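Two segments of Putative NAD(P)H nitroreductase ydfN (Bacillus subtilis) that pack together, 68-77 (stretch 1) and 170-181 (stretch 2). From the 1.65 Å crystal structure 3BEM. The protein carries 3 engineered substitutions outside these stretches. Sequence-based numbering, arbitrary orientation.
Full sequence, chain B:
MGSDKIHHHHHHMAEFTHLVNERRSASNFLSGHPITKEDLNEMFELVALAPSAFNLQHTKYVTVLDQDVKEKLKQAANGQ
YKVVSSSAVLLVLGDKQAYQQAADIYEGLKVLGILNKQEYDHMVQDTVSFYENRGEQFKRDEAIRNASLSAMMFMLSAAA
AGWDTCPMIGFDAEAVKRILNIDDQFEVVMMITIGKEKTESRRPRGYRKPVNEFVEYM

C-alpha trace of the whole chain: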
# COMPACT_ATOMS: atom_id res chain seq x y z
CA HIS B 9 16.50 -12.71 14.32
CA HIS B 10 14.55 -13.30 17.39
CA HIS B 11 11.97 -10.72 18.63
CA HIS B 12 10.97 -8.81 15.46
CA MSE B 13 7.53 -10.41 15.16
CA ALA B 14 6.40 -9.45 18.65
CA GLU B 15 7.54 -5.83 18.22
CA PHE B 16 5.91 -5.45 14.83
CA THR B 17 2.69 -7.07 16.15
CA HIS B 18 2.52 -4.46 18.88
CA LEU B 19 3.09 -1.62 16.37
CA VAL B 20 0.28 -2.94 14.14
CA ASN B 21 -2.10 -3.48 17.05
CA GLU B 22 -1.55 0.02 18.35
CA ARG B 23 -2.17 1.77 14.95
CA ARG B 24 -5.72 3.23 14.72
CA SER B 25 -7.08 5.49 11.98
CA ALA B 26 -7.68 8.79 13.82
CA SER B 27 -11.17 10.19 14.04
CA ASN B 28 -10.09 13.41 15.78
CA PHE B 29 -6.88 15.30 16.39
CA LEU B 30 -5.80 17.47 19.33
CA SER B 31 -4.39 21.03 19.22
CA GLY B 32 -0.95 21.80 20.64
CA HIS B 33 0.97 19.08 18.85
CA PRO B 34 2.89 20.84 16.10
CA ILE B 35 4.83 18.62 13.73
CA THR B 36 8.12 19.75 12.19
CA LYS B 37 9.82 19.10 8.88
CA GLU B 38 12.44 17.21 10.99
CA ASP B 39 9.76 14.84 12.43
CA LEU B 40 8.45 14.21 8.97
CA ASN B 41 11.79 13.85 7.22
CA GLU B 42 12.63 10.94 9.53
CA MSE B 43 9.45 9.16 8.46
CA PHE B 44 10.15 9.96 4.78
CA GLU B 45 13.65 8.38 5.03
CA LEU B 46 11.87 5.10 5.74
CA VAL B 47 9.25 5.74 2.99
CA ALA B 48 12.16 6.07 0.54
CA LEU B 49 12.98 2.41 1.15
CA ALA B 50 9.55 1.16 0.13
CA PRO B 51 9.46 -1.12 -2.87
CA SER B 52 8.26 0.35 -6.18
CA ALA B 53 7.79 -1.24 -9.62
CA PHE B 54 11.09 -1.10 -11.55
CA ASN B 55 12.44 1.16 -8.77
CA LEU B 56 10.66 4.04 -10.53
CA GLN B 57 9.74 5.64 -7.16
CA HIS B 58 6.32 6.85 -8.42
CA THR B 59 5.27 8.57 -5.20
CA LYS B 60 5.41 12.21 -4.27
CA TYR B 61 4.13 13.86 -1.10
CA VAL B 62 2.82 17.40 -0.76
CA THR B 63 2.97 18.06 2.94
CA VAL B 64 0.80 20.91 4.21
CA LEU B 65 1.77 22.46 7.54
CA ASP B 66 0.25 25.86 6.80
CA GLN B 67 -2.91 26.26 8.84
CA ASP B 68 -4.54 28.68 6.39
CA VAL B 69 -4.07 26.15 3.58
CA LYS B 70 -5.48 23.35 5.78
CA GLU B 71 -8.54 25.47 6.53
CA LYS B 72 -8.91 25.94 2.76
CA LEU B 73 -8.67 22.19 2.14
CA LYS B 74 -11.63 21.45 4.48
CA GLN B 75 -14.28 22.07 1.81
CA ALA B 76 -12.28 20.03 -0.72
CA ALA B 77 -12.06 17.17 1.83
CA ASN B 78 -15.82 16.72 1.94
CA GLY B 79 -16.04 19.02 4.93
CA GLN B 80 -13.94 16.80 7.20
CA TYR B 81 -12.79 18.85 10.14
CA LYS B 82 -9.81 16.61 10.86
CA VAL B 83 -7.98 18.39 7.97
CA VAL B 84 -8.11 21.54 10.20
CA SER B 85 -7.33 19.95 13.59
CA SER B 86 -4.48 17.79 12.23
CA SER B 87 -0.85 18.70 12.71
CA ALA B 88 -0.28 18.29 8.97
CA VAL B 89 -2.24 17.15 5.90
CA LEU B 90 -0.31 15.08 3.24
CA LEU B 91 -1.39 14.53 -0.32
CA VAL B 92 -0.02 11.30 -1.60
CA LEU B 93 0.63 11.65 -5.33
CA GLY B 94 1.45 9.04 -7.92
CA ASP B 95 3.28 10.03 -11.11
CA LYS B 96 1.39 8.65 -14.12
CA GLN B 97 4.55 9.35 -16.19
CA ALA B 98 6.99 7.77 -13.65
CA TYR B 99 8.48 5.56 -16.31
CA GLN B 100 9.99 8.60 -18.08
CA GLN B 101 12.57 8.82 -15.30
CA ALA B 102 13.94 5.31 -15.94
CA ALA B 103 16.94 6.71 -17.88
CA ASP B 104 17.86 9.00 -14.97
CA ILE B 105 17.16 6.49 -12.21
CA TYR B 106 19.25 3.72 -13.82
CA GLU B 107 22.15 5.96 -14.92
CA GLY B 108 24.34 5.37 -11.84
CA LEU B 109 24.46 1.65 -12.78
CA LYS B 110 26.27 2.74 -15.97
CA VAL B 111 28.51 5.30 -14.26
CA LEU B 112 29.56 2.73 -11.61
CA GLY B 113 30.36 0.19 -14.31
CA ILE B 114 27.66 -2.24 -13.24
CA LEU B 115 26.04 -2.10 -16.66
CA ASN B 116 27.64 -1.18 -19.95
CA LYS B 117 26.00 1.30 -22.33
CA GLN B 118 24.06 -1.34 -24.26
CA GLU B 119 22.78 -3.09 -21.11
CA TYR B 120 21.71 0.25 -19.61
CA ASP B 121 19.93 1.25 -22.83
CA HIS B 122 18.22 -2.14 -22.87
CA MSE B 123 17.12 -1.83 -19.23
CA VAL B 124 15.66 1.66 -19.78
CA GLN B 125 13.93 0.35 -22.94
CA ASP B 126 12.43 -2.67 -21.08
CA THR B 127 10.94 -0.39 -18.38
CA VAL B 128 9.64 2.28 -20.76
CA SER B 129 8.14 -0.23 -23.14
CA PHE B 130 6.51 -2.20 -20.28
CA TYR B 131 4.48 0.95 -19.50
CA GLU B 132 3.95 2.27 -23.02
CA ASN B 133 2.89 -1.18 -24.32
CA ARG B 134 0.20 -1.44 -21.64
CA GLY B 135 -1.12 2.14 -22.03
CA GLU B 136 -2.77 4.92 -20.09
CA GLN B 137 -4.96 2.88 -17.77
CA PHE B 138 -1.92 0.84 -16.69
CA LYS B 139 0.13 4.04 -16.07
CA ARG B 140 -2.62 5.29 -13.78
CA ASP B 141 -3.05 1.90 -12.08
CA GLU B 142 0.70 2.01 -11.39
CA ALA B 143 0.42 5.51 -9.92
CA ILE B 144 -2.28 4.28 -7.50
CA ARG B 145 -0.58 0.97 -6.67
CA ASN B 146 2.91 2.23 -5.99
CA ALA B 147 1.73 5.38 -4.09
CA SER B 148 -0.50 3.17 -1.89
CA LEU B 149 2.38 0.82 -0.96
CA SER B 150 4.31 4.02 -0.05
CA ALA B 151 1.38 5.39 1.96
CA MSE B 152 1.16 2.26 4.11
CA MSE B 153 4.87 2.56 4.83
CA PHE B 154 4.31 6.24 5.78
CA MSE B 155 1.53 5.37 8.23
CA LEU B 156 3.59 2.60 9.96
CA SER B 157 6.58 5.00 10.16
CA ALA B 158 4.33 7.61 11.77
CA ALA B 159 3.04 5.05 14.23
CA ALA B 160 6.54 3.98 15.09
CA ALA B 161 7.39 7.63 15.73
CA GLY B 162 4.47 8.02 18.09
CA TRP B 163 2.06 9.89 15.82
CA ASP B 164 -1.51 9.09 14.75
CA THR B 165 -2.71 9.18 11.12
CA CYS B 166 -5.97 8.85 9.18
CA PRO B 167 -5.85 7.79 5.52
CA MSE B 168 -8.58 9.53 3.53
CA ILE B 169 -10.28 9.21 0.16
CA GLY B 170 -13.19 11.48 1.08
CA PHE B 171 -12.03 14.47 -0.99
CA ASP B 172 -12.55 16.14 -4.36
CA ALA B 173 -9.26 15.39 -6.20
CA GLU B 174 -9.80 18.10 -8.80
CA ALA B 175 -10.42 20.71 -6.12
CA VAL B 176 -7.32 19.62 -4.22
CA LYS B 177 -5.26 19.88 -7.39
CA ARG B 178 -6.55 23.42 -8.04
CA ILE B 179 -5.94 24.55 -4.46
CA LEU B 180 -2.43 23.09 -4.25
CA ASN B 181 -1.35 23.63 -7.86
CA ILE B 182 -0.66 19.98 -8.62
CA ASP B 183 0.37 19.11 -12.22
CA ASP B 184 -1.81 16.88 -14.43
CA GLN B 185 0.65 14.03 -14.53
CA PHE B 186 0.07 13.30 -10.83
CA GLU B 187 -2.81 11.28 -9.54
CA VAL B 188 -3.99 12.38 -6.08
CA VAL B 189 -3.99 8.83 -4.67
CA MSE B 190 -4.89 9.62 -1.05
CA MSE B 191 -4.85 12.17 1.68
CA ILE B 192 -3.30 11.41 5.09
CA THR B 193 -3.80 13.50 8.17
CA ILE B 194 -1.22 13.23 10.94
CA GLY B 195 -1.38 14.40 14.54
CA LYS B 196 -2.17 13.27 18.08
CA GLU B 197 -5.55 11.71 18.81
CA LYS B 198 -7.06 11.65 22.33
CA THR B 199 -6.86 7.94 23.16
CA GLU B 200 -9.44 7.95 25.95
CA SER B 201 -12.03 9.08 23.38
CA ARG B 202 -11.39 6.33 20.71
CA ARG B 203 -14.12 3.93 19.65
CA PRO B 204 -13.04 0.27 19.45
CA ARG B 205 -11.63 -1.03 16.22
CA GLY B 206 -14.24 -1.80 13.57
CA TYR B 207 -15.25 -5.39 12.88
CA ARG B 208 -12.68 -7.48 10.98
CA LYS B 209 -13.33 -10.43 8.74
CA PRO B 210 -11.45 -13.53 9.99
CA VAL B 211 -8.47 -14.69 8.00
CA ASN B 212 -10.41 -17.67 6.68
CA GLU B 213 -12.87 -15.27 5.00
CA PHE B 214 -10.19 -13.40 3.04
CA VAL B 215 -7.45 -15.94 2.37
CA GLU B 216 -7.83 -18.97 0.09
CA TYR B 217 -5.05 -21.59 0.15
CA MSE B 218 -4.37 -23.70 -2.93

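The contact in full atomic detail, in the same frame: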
# COMPACT_ATOMS: atom_id res chain seq x y z
N ASP B 68 -3.58 28.03 7.28
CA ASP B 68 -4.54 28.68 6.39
C ASP B 68 -4.87 27.75 5.22
O ASP B 68 -6.03 27.66 4.79
CB ASP B 68 -3.96 29.99 5.86
CG ASP B 68 -4.95 30.74 4.97
OD1 ASP B 68 -6.05 31.06 5.45
OD2 ASP B 68 -4.60 31.00 3.81
N VAL B 69 -3.86 27.09 4.68
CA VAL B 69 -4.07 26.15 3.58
C VAL B 69 -4.92 24.95 4.04
O VAL B 69 -5.81 24.51 3.33
CB VAL B 69 -2.78 25.67 2.94
CG1 VAL B 69 -3.08 24.74 1.79
CG2 VAL B 69 -1.94 26.86 2.41
N LYS B 70 -4.67 24.47 5.24
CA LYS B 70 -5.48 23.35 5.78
C LYS B 70 -6.94 23.74 5.92
O LYS B 70 -7.83 22.97 5.57
CB LYS B 70 -4.88 22.86 7.12
CG LYS B 70 -3.55 22.14 6.96
CD LYS B 70 -2.62 22.16 8.19
CE LYS B 70 -2.94 21.11 9.23
NZ LYS B 70 -4.20 21.41 10.05
N GLU B 71 -7.18 24.94 6.45
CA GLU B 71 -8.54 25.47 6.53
C GLU B 71 -9.17 25.46 5.14
O GLU B 71 -10.31 25.00 4.99
CB GLU B 71 -8.56 26.89 7.10
CG GLU B 71 -8.26 26.99 8.61
CD GLU B 71 -7.91 28.44 9.09
OE1 GLU B 71 -8.03 29.43 8.31
OE2 GLU B 71 -7.51 28.59 10.27
N LYS B 72 -8.41 25.91 4.13
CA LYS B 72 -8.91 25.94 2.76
C LYS B 72 -9.12 24.58 2.12
O LYS B 72 -9.90 24.46 1.18
CB LYS B 72 -7.99 26.79 1.86
CG LYS B 72 -7.93 28.26 2.19
CD LYS B 72 -6.81 28.95 1.39
N LEU B 73 -8.46 23.53 2.64
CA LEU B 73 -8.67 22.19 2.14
C LEU B 73 -9.93 21.53 2.74
O LEU B 73 -10.38 20.51 2.23
CB LEU B 73 -7.45 21.31 2.45
CG LEU B 73 -6.22 21.56 1.57
CD1 LEU B 73 -5.01 20.87 2.11
CD2 LEU B 73 -6.50 21.06 0.12
N LYS B 74 -10.49 22.09 3.80
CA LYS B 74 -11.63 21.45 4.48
C LYS B 74 -12.79 21.20 3.54
O LYS B 74 -13.36 20.09 3.56
CB LYS B 74 -12.11 22.25 5.70
CG LYS B 74 -13.14 21.50 6.50
CD LYS B 74 -13.27 22.01 7.95
CE LYS B 74 -14.59 22.62 8.24
NZ LYS B 74 -15.67 21.60 8.25
N GLN B 75 -13.18 22.22 2.77
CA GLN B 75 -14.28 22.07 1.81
C GLN B 75 -13.95 21.02 0.78
O GLN B 75 -14.82 20.22 0.43
CB GLN B 75 -14.66 23.42 1.14
N ALA B 76 -12.71 20.99 0.30
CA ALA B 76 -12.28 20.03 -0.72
C ALA B 76 -12.29 18.59 -0.18
O ALA B 76 -12.53 17.64 -0.92
CB ALA B 76 -10.89 20.39 -1.24
N ALA B 77 -12.07 18.47 1.13
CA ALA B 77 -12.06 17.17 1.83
C ALA B 77 -13.42 16.80 2.38
O ALA B 77 -13.54 16.28 3.48
CB ALA B 77 -11.00 17.18 2.95
N GLY B 170 -12.07 10.57 1.08
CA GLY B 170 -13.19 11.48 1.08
C GLY B 170 -12.86 12.91 0.74
O GLY B 170 -12.96 13.77 1.56
N PHE B 171 -12.42 13.14 -0.49
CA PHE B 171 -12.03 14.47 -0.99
C PHE B 171 -12.27 14.57 -2.48
O PHE B 171 -12.32 13.55 -3.18
CB PHE B 171 -10.58 14.81 -0.64
CG PHE B 171 -9.56 13.95 -1.30
CD1 PHE B 171 -9.11 14.24 -2.58
CD2 PHE B 171 -9.05 12.83 -0.64
CE1 PHE B 171 -8.16 13.42 -3.20
CE2 PHE B 171 -8.10 12.00 -1.27
CZ PHE B 171 -7.66 12.30 -2.56
N ASP B 172 -12.39 15.82 -2.94
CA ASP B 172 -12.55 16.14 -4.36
C ASP B 172 -11.14 16.36 -4.93
O ASP B 172 -10.50 17.37 -4.67
CB ASP B 172 -13.41 17.40 -4.47
CG ASP B 172 -13.64 17.88 -5.90
OD1 ASP B 172 -12.86 17.59 -6.83
OD2 ASP B 172 -14.62 18.63 -6.07
N ALA B 173 -10.64 15.39 -5.70
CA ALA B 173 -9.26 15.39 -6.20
C ALA B 173 -8.97 16.60 -7.06
O ALA B 173 -7.93 17.24 -6.92
CB ALA B 173 -8.97 14.14 -6.99
N GLU B 174 -9.91 16.92 -7.95
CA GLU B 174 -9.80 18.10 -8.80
C GLU B 174 -9.66 19.40 -8.00
O GLU B 174 -8.84 20.24 -8.33
CB GLU B 174 -11.07 18.25 -9.63
CG GLU B 174 -11.18 17.36 -10.83
CD GLU B 174 -12.13 17.97 -11.86
OE1 GLU B 174 -11.80 19.06 -12.38
OE2 GLU B 174 -13.22 17.40 -12.11
N ALA B 175 -10.49 19.55 -6.98
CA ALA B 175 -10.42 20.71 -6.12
C ALA B 175 -9.07 20.81 -5.41
O ALA B 175 -8.47 21.91 -5.29
CB ALA B 175 -11.56 20.67 -5.12
N VAL B 176 -8.61 19.67 -4.89
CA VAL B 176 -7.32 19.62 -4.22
C VAL B 176 -6.24 20.02 -5.19
O VAL B 176 -5.32 20.77 -4.84
CB VAL B 176 -7.04 18.20 -3.63
CG1 VAL B 176 -5.58 18.07 -3.17
CG2 VAL B 176 -8.04 17.92 -2.47
N LYS B 177 -6.31 19.52 -6.43
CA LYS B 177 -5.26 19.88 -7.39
C LYS B 177 -5.29 21.39 -7.67
O LYS B 177 -4.22 22.03 -7.80
CB LYS B 177 -5.36 19.08 -8.69
CG LYS B 177 -5.03 17.60 -8.53
CD LYS B 177 -4.09 17.04 -9.58
CE LYS B 177 -4.78 16.39 -10.74
NZ LYS B 177 -3.78 15.71 -11.65
N ARG B 178 -6.48 21.98 -7.79
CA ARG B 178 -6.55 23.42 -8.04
C ARG B 178 -6.02 24.22 -6.85
O ARG B 178 -5.33 25.21 -7.00
CB ARG B 178 -7.96 23.91 -8.27
CG ARG B 178 -8.56 23.53 -9.56
CD ARG B 178 -9.79 24.38 -9.82
NE ARG B 178 -10.83 24.15 -8.83
CZ ARG B 178 -11.64 23.09 -8.81
NH1 ARG B 178 -11.58 22.16 -9.76
NH2 ARG B 178 -12.55 22.98 -7.85
N ILE B 179 -6.39 23.82 -5.65
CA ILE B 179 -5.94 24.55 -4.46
C ILE B 179 -4.45 24.48 -4.27
O ILE B 179 -3.84 25.47 -3.88
CB ILE B 179 -6.66 24.03 -3.19
CG1 ILE B 179 -8.15 24.33 -3.25
CG2 ILE B 179 -6.07 24.61 -1.92
CD1 ILE B 179 -8.92 23.43 -2.31
N LEU B 180 -3.86 23.32 -4.52
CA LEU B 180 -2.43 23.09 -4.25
C LEU B 180 -1.55 23.19 -5.48
O LEU B 180 -0.36 22.95 -5.38
CB LEU B 180 -2.23 21.72 -3.60
CG LEU B 180 -2.96 21.55 -2.26
CD1 LEU B 180 -2.68 20.14 -1.69
CD2 LEU B 180 -2.65 22.66 -1.23
N ASN B 181 -2.12 23.52 -6.64
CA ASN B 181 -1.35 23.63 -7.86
C ASN B 181 -0.58 22.36 -8.23
O ASN B 181 0.63 22.40 -8.49
CB ASN B 181 -0.41 24.83 -7.76
CG ASN B 181 0.24 25.17 -9.08
OD1 ASN B 181 -0.34 24.93 -10.15
ND2 ASN B 181 1.47 25.72 -9.02

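How do the two backbones run past each other? Stretch 1 is mostly helix, already under way at Asp68, and stretch 2 forms a helix that begins at Ala173. Their N-to-C directions differ by 156°, so the helices lie nearly antiparallel, with axes 9.4 Å apart at closest approach. The end of the first helix therefore meets the start of the second: Ala77 CA lies 3.9 Å from Phe171 CA, and Ala76 CA lies 5.3 Å from Asp172 CA. At the other end of the contact, Val69 reaches Leu180.

What bonds the backbones where they come closest? Asp172 N donates to Ala76 O at 2.7 Å, a short and nearly straight hydrogen bond, and the only one between the stretches. It suits both partners, because a carbonyl in the last turn of a helix has no later amide of its own helix to accept from, and an amide just ahead of a helix is likewise free to donate outward. Phe171 CA also sits 3.2 Å from Ala76 O, a CA-H...O contact beside the stronger bond. Asp172 has a second role as N-cap: its OD1 accepts from Ala175 N at 3.1 Å, so its backbone amide ties to the first helix while its side chain caps the second.

Which side chains fill the space between the helices? Ala76, the residue most covered by the other stretch, points its CB toward stretch 2. Ala76 CB lies 3.9 Å from Ala175 CB, 4.0 Å from Val176 CG2 and 3.8 Å from Ile179 CD1, so a single carbon meets three apolar side chains by van der Waals contact. Ile179 also points toward its partner, and its CD1 comes within 3.8 Å of Lys72 O, packing against the backbone of the first helix. A turn before Ala76, Leu73 starts out sideways, but its end comes nearer: Leu73 CD2 is 4.1 Å from Ile179 CG2 and 4.3 Å from Leu180 CG.

How is the contact finished at its two ends? At one, Val69 CG1 and Leu180 CD2 meet at 3.7 Å, a purely apolar pairing in which the end of the leucine bends nearer to the first helix. At the other, Ala77 CA packs 3.7 Å from Phe171 CB, while the end of the phenylalanine leads away from stretch 1. No salt bridge joins the stretches; one backbone hydrogen bond fixes the junction, and aliphatic packing continues along the helices.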